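Local coordinates for cyclic nucleotide-binding protein (Ruegeria pomeroyi, PDB 3FX3), which probably acts as a DNA-binding transcription factor of the Crp family, pairing a cyclic nucleotide-binding domain with a helix-turn-helix domain, at residues B[39-50]-B[96-107]. Sequence-based numbering, arbitrary orientation. Where two conformers were deposited one is given.
Sequences YDRGETLFLQEE and PYPVSAEAVTPC
Ala101 O is gripped by two successive amides of 39-50: Leu45 N donates at 2.9 Å from above the carbonyl plane, and Phe46 N adds a weak, longer bond. Two residues facing one is the mark of a classic beta bulge, and it shifts the antiparallel register between the Thr44–Glu102 and Phe46–Ala101 pairs. The Phe46 ring of the bulge is sandwiched. The methyl of Ala101 sits over one face, its CB 3.6 Å from the ring centroid in a CH-pi contact, while the Tyr97 ring lies flat against the opposite face, with centroids 3.7 Å apart and planes at 11°. Phe46 reaches this slot with CG placed between its backbone N and carbonyl carbon (chi1 56°), and Val99 O meets the ring edge. Tyr97 N bonds Glu50 O and Tyr97 O accepts Glu49 N, while the hydroxyl bonds His56, whose ring also meets Phe46. A leucine in place of Tyr97 would probably leave His56 without this hydroxyl partner and one face of Phe46 without its flat cover. Next along, Ser100 OG accepts a nearly straight bond from Gln48 N at 2.9 Å. On the face bearing Thr44 and Glu102, one water joins Thr44 OG1 to Glu102 OE1, and a second bonds Thr44 OG1 and Gly42 O, with only a weak bond to that carboxylate. Type II turns at Asp40–Glu43 and Leu47–Glu50 flank the bulge. Just before the first turn, Tyr39 pairs with Cys107 in the other sheet, so the two segments cross together from one sheet to the other in the jelly-roll beta barrel characteristic of cyclic nucleotide-binding domains.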
ATOM      1  N   TYR B  39      -2.527  -0.846 -29.399  1.00 28.51           N
ATOM      2  CA  TYR B  39      -1.096  -0.682 -29.675  1.00 28.25           C
ATOM      3  C   TYR B  39      -0.526  -2.031 -30.147  1.00 28.66           C
ATOM      4  O   TYR B  39      -0.849  -3.087 -29.590  1.00 28.85           O
ATOM      5  CB  TYR B  39      -0.360  -0.169 -28.422  1.00 27.58           C
ATOM      6  CG  TYR B  39      -0.828   1.198 -27.992  1.00 26.11           C
ATOM      7  CD1 TYR B  39      -1.912   1.343 -27.143  1.00 25.09           C
ATOM      8  CD2 TYR B  39      -0.207   2.353 -28.461  1.00 25.62           C
ATOM      9  CE1 TYR B  39      -2.385   2.604 -26.763  1.00 23.86           C
ATOM     10  CE2 TYR B  39      -0.656   3.603 -28.096  1.00 25.30           C
ATOM     11  CZ  TYR B  39      -1.767   3.727 -27.232  1.00 27.22           C
ATOM     12  OH  TYR B  39      -2.256   4.978 -26.861  1.00 25.31           O
ATOM     13  N   ASP B  40       0.274  -2.008 -31.201  1.00 28.63           N
ATOM     14  CA  ASP B  40       1.002  -3.211 -31.605  1.00 29.14           C
ATOM     15  C   ASP B  40       2.151  -3.428 -30.623  1.00 28.52           C
ATOM     16  O   ASP B  40       2.595  -2.501 -29.927  1.00 27.74           O
ATOM     17  CB  ASP B  40       1.636  -3.063 -32.999  1.00 29.85           C
ATOM     18  CG  ASP B  40       0.619  -2.810 -34.094  1.00 32.16           C
ATOM     19  OD1 ASP B  40      -0.550  -3.179 -33.928  1.00 36.71           O
ATOM     20  OD2 ASP B  40       1.009  -2.271 -35.150  1.00 35.13           O
ATOM     21  N   ARG B  41       2.652  -4.655 -30.598  0.50 28.21           N
ATOM     22  CA  ARG B  41       3.874  -4.958 -29.870  0.50 28.34           C
ATOM     23  C   ARG B  41       4.944  -3.985 -30.316  0.50 27.25           C
ATOM     24  O   ARG B  41       5.106  -3.745 -31.514  0.50 27.09           O
ATOM     25  CB  ARG B  41       4.367  -6.369 -30.177  0.50 28.52           C
ATOM     26  CG  ARG B  41       5.378  -6.888 -29.147  0.50 30.71           C
ATOM     27  CD  ARG B  41       6.671  -7.409 -29.776  0.50 32.02           C
ATOM     28  NE  ARG B  41       6.963  -8.769 -29.336  0.50 32.80           N
ATOM     29  CZ  ARG B  41       7.533  -9.083 -28.178  0.50 32.64           C
ATOM     30  NH1 ARG B  41       7.721 -10.355 -27.876  0.50 30.43           N
ATOM     31  NH2 ARG B  41       7.893  -8.127 -27.323  0.50 32.83           N
ATOM     32  N   GLY B  42       5.649  -3.420 -29.351  1.00 26.22           N
ATOM     33  CA  GLY B  42       6.729  -2.474 -29.617  1.00 25.73           C
ATOM     34  C   GLY B  42       6.285  -1.039 -29.891  1.00 25.49           C
ATOM     35  O   GLY B  42       7.119  -0.162 -30.107  1.00 23.72           O
ATOM     36  N   GLU B  43       4.975  -0.776 -29.895  1.00 25.46           N
ATOM     37  CA  GLU B  43       4.497   0.572 -30.187  1.00 25.13           C
ATOM     38  C   GLU B  43       4.593   1.452 -28.934  1.00 25.47           C
ATOM     39  O   GLU B  43       4.241   1.017 -27.816  1.00 23.99           O
ATOM     40  CB  GLU B  43       3.051   0.523 -30.691  1.00 25.73           C
ATOM     41  CG  GLU B  43       2.571   1.875 -31.253  1.00 27.65           C
ATOM     42  CD  GLU B  43       1.152   1.865 -31.840  1.00 28.35           C
ATOM     43  OE1 GLU B  43       0.612   0.778 -32.165  1.00 28.32           O
ATOM     44  OE2 GLU B  43       0.604   2.984 -31.996  1.00 28.30           O
ATOM     45  N   THR B  44       5.018   2.696 -29.152  1.00 25.66           N
ATOM     46  CA  THR B  44       5.084   3.721 -28.129  1.00 26.65           C
ATOM     47  C   THR B  44       3.682   4.226 -27.705  1.00 27.03           C
ATOM     48  O   THR B  44       2.847   4.537 -28.560  1.00 27.01           O
ATOM     49  CB  THR B  44       5.912   4.912 -28.627  1.00 26.97           C
ATOM     50  OG1 THR B  44       7.266   4.487 -28.797  1.00 29.72           O
ATOM     51  CG2 THR B  44       5.861   6.105 -27.656  1.00 26.21           C
ATOM     52  N   LEU B  45       3.441   4.283 -26.391  1.00 26.81           N
ATOM     53  CA  LEU B  45       2.250   4.947 -25.824  1.00 26.90           C
ATOM     54  C   LEU B  45       2.590   6.385 -25.545  1.00 27.23           C
ATOM     55  O   LEU B  45       1.820   7.267 -25.876  1.00 27.08           O
ATOM     56  CB  LEU B  45       1.800   4.298 -24.515  1.00 26.83           C
ATOM     57  CG  LEU B  45       1.046   2.970 -24.581  1.00 26.09           C
ATOM     58  CD1 LEU B  45       1.982   1.827 -25.008  1.00 24.82           C
ATOM     59  CD2 LEU B  45       0.407   2.680 -23.217  1.00 26.11           C
ATOM     60  N   PHE B  46       3.746   6.609 -24.911  1.00 26.91           N
ATOM     61  CA  PHE B  46       4.272   7.932 -24.730  1.00 26.79           C
ATOM     62  C   PHE B  46       5.745   7.868 -24.464  1.00 26.66           C
ATOM     63  O   PHE B  46       6.281   6.834 -24.128  1.00 26.68           O
ATOM     64  CB  PHE B  46       3.569   8.681 -23.592  1.00 26.80           C
ATOM     65  CG  PHE B  46       3.594   7.967 -22.248  1.00 26.78           C
ATOM     66  CD1 PHE B  46       4.691   8.065 -21.405  1.00 26.63           C
ATOM     67  CD2 PHE B  46       2.496   7.242 -21.813  1.00 27.36           C
ATOM     68  CE1 PHE B  46       4.707   7.419 -20.170  1.00 28.03           C
ATOM     69  CE2 PHE B  46       2.499   6.589 -20.573  1.00 26.54           C
ATOM     70  CZ  PHE B  46       3.598   6.683 -19.752  1.00 26.46           C
ATOM     71  N   LEU B  47       6.373   9.019 -24.581  1.00 27.55           N
ATOM     72  CA  LEU B  47       7.795   9.169 -24.364  1.00 28.31           C
ATOM     73  C   LEU B  47       8.079  10.127 -23.202  1.00 28.90           C
ATOM     74  O   LEU B  47       7.354  11.106 -22.963  1.00 28.15           O
ATOM     75  CB  LEU B  47       8.471   9.705 -25.643  1.00 27.99           C
ATOM     76  CG  LEU B  47       8.453   8.821 -26.891  1.00 28.72           C
ATOM     77  CD1 LEU B  47       9.134   9.566 -28.094  1.00 21.93           C
ATOM     78  CD2 LEU B  47       9.151   7.449 -26.575  1.00 26.45           C
ATOM     79  N   GLN B  48       9.170   9.816 -22.511  1.00 29.74           N
ATOM     80  CA  GLN B  48       9.791  10.670 -21.527  1.00 30.11           C
ATOM     81  C   GLN B  48       9.840  12.123 -22.004  1.00 30.04           C
ATOM     82  O   GLN B  48      10.187  12.365 -23.131  1.00 29.50           O
ATOM     83  CB  GLN B  48      11.216  10.162 -21.322  1.00 30.56           C
ATOM     84  CG  GLN B  48      11.727  10.274 -19.949  1.00 33.38           C
ATOM     85  CD  GLN B  48      13.146   9.709 -19.783  1.00 34.89           C
ATOM     86  OE1 GLN B  48      13.437   8.544 -20.100  1.00 34.55           O
ATOM     87  NE2 GLN B  48      14.027  10.550 -19.286  1.00 36.83           N
ATOM     88  N   GLU B  49       9.516  13.052 -21.106  1.00 30.11           N
ATOM     89  CA  GLU B  49       9.426  14.490 -21.337  1.00 30.86           C
ATOM     90  C   GLU B  49       8.167  14.987 -22.052  1.00 30.47           C
ATOM     91  O   GLU B  49       7.955  16.178 -22.098  1.00 30.54           O
ATOM     92  CB  GLU B  49      10.677  15.070 -22.035  1.00 31.55           C
ATOM     93  CG  GLU B  49      11.989  14.698 -21.363  1.00 34.13           C
ATOM     94  CD  GLU B  49      12.023  15.041 -19.878  1.00 38.73           C
ATOM     95  OE1 GLU B  49      11.450  16.092 -19.472  1.00 39.56           O
ATOM     96  OE2 GLU B  49      12.622  14.242 -19.125  1.00 42.11           O
ATOM     97  N   GLU B  50       7.334  14.114 -22.600  1.00 30.39           N
ATOM     98  CA  GLU B  50       6.077  14.574 -23.183  1.00 30.40           C
ATOM     99  C   GLU B  50       5.097  15.020 -22.075  1.00 31.10           C
ATOM    100  O   GLU B  50       5.320  14.710 -20.911  1.00 30.70           O
ATOM    101  CB  GLU B  50       5.475  13.481 -24.066  1.00 30.39           C
ATOM    102  CG  GLU B  50       6.338  13.193 -25.331  1.00 28.59           C
ATOM    103  CD  GLU B  50       5.814  12.032 -26.175  1.00 27.64           C
ATOM    104  OE1 GLU B  50       4.926  11.254 -25.728  1.00 25.77           O
ATOM    105  OE2 GLU B  50       6.280  11.889 -27.311  1.00 27.00           O
ATOM    106  N   PRO B  96       6.229  16.750 -16.729  1.00 32.73           N
ATOM    107  CA  PRO B  96       6.584  15.943 -17.898  1.00 32.25           C
ATOM    108  C   PRO B  96       6.807  14.467 -17.525  1.00 31.85           C
ATOM    109  O   PRO B  96       7.236  14.177 -16.421  1.00 31.78           O
ATOM    110  CB  PRO B  96       7.880  16.601 -18.407  1.00 32.46           C
ATOM    111  CG  PRO B  96       7.841  18.042 -17.853  1.00 32.71           C
ATOM    112  CD  PRO B  96       7.182  17.843 -16.481  1.00 33.10           C
ATOM    113  N   TYR B  97       6.496  13.545 -18.429  1.00 30.88           N
ATOM    114  CA  TYR B  97       6.677  12.129 -18.147  1.00 30.49           C
ATOM    115  C   TYR B  97       8.132  11.853 -17.780  1.00 29.87           C
ATOM    116  O   TYR B  97       9.030  12.279 -18.503  1.00 30.26           O
ATOM    117  CB  TYR B  97       6.307  11.278 -19.347  1.00 30.16           C
ATOM    118  CG  TYR B  97       4.835  11.055 -19.578  1.00 29.94           C
ATOM    119  CD1 TYR B  97       4.046  10.468 -18.602  1.00 31.44           C
ATOM    120  CD2 TYR B  97       4.228  11.401 -20.792  1.00 30.12           C
ATOM    121  CE1 TYR B  97       2.692  10.242 -18.800  1.00 29.95           C
ATOM    122  CE2 TYR B  97       2.845  11.153 -21.013  1.00 30.67           C
ATOM    123  CZ  TYR B  97       2.097  10.553 -19.992  1.00 31.80           C
ATOM    124  OH  TYR B  97       0.740  10.283 -20.145  1.00 33.75           O
ATOM    125  N   PRO B  98       8.374  11.153 -16.655  1.00 29.69           N
ATOM    126  CA  PRO B  98       9.727  10.800 -16.235  1.00 30.24           C
ATOM    127  C   PRO B  98      10.200   9.493 -16.873  1.00 30.03           C
ATOM    128  O   PRO B  98      11.356   9.135 -16.729  1.00 31.80           O
ATOM    129  CB  PRO B  98       9.592  10.637 -14.710  1.00 30.48           C
ATOM    130  CG  PRO B  98       8.209  10.217 -14.497  1.00 29.60           C
ATOM    131  CD  PRO B  98       7.379  10.781 -15.631  1.00 30.01           C
ATOM    132  N   VAL B  99       9.293   8.807 -17.569  1.00 29.73           N
ATOM    133  CA  VAL B  99       9.560   7.537 -18.224  1.00 28.11           C
ATOM    134  C   VAL B  99       8.838   7.491 -19.566  1.00 28.17           C
ATOM    135  O   VAL B  99       7.935   8.316 -19.841  1.00 27.23           O
ATOM    136  CB  VAL B  99       9.113   6.340 -17.363  1.00 28.44           C
ATOM    137  CG1 VAL B  99       9.901   6.295 -16.043  1.00 28.82           C
ATOM    138  CG2 VAL B  99       7.625   6.375 -17.098  1.00 26.76           C
ATOM    139  N   SER B 100       9.257   6.545 -20.410  1.00 27.24           N
ATOM    140  CA  SER B 100       8.525   6.195 -21.620  1.00 26.68           C
ATOM    141  C   SER B 100       7.724   4.944 -21.356  1.00 26.81           C
ATOM    142  O   SER B 100       8.021   4.218 -20.418  1.00 26.40           O
ATOM    143  CB  SER B 100       9.509   5.959 -22.762  1.00 26.98           C
ATOM    144  OG  SER B 100      10.262   7.138 -22.985  1.00 26.14           O
ATOM    145  N   ALA B 101       6.701   4.710 -22.181  1.00 26.82           N
ATOM    146  CA  ALA B 101       5.836   3.532 -22.090  1.00 25.95           C
ATOM    147  C   ALA B 101       5.723   2.922 -23.484  1.00 25.99           C
ATOM    148  O   ALA B 101       5.491   3.632 -24.468  1.00 25.69           O
ATOM    149  CB  ALA B 101       4.447   3.918 -21.625  1.00 25.37           C
ATOM    150  N   GLU B 102       5.819   1.611 -23.545  1.00 25.87           N
ATOM    151  CA  GLU B 102       5.790   0.877 -24.793  1.00 26.90           C
ATOM    152  C   GLU B 102       5.038  -0.417 -24.590  1.00 25.93           C
ATOM    153  O   GLU B 102       5.189  -1.042 -23.544  1.00 25.82           O
ATOM    154  CB  GLU B 102       7.218   0.560 -25.194  1.00 26.84           C
ATOM    155  CG  GLU B 102       7.377   0.011 -26.560  1.00 30.59           C
ATOM    156  CD  GLU B 102       8.863  -0.079 -26.941  1.00 33.61           C
ATOM    157  OE1 GLU B 102       9.480   1.002 -27.122  1.00 35.66           O
ATOM    158  OE2 GLU B 102       9.391  -1.217 -27.017  1.00 31.01           O
ATOM    159  N   ALA B 103       4.254  -0.807 -25.582  1.00 25.55           N
ATOM    160  CA  ALA B 103       3.544  -2.073 -25.565  1.00 26.97           C
ATOM    161  C   ALA B 103       4.548  -3.229 -25.696  1.00 28.05           C
ATOM    162  O   ALA B 103       5.377  -3.238 -26.592  1.00 28.08           O
ATOM    163  CB  ALA B 103       2.544  -2.130 -26.704  1.00 26.20           C
ATOM    164  N   VAL B 104       4.459  -4.185 -24.779  1.00 29.83           N
ATOM    165  CA  VAL B 104       5.322  -5.385 -24.760  1.00 30.93           C
ATOM    166  C   VAL B 104       4.623  -6.529 -25.488  1.00 30.74           C
ATOM    167  O   VAL B 104       5.266  -7.343 -26.075  1.00 32.12           O
ATOM    168  CB  VAL B 104       5.663  -5.810 -23.288  1.00 31.73           C
ATOM    169  CG1 VAL B 104       6.246  -7.216 -23.227  1.00 32.43           C
ATOM    170  CG2 VAL B 104       6.626  -4.806 -22.680  1.00 33.48           C
ATOM    171  N   THR B 105       3.299  -6.589 -25.423  1.00 29.81           N
ATOM    172  CA  THR B 105       2.509  -7.462 -26.276  1.00 29.06           C
ATOM    173  C   THR B 105       1.569  -6.534 -27.029  1.00 29.21           C
ATOM    174  O   THR B 105       1.534  -5.342 -26.749  1.00 28.62           O
ATOM    175  CB  THR B 105       1.650  -8.408 -25.407  1.00 29.07           C
ATOM    176  OG1 THR B 105       0.778  -7.592 -24.610  1.00 27.74           O
ATOM    177  CG2 THR B 105       2.541  -9.232 -24.475  1.00 26.28           C
ATOM    178  N   PRO B 106       0.800  -7.066 -27.991  1.00 29.48           N
ATOM    179  CA  PRO B 106      -0.317  -6.244 -28.444  1.00 30.03           C
ATOM    180  C   PRO B 106      -1.184  -5.846 -27.231  1.00 30.07           C
ATOM    181  O   PRO B 106      -1.403  -6.676 -26.335  1.00 29.76           O
ATOM    182  CB  PRO B 106      -1.088  -7.174 -29.402  1.00 30.04           C
ATOM    183  CG  PRO B 106      -0.071  -8.215 -29.828  1.00 29.47           C
ATOM    184  CD  PRO B 106       0.773  -8.414 -28.583  1.00 29.64           C
ATOM    185  N   CYS B 107      -1.611  -4.580 -27.189  1.00 30.76           N
ATOM    186  CA  CYS B 107      -2.329  -3.981 -26.031  1.00 31.72           C
ATOM    187  C   CYS B 107      -3.605  -3.297 -26.430  1.00 30.70           C
ATOM    188  O   CYS B 107      -3.679  -2.740 -27.508  1.00 31.13           O
ATOM    189  CB  CYS B 107      -1.478  -2.885 -25.406  1.00 31.45           C
ATOM    190  SG  CYS B 107      -0.205  -3.606 -24.472  1.00 39.95           S
TER
HETATM  191  O   HOH W   1       8.403   2.290 -30.106  1.00 42.24           O
HETATM  192  O   HOH W   2       8.830   3.526 -26.917  1.00 34.74           O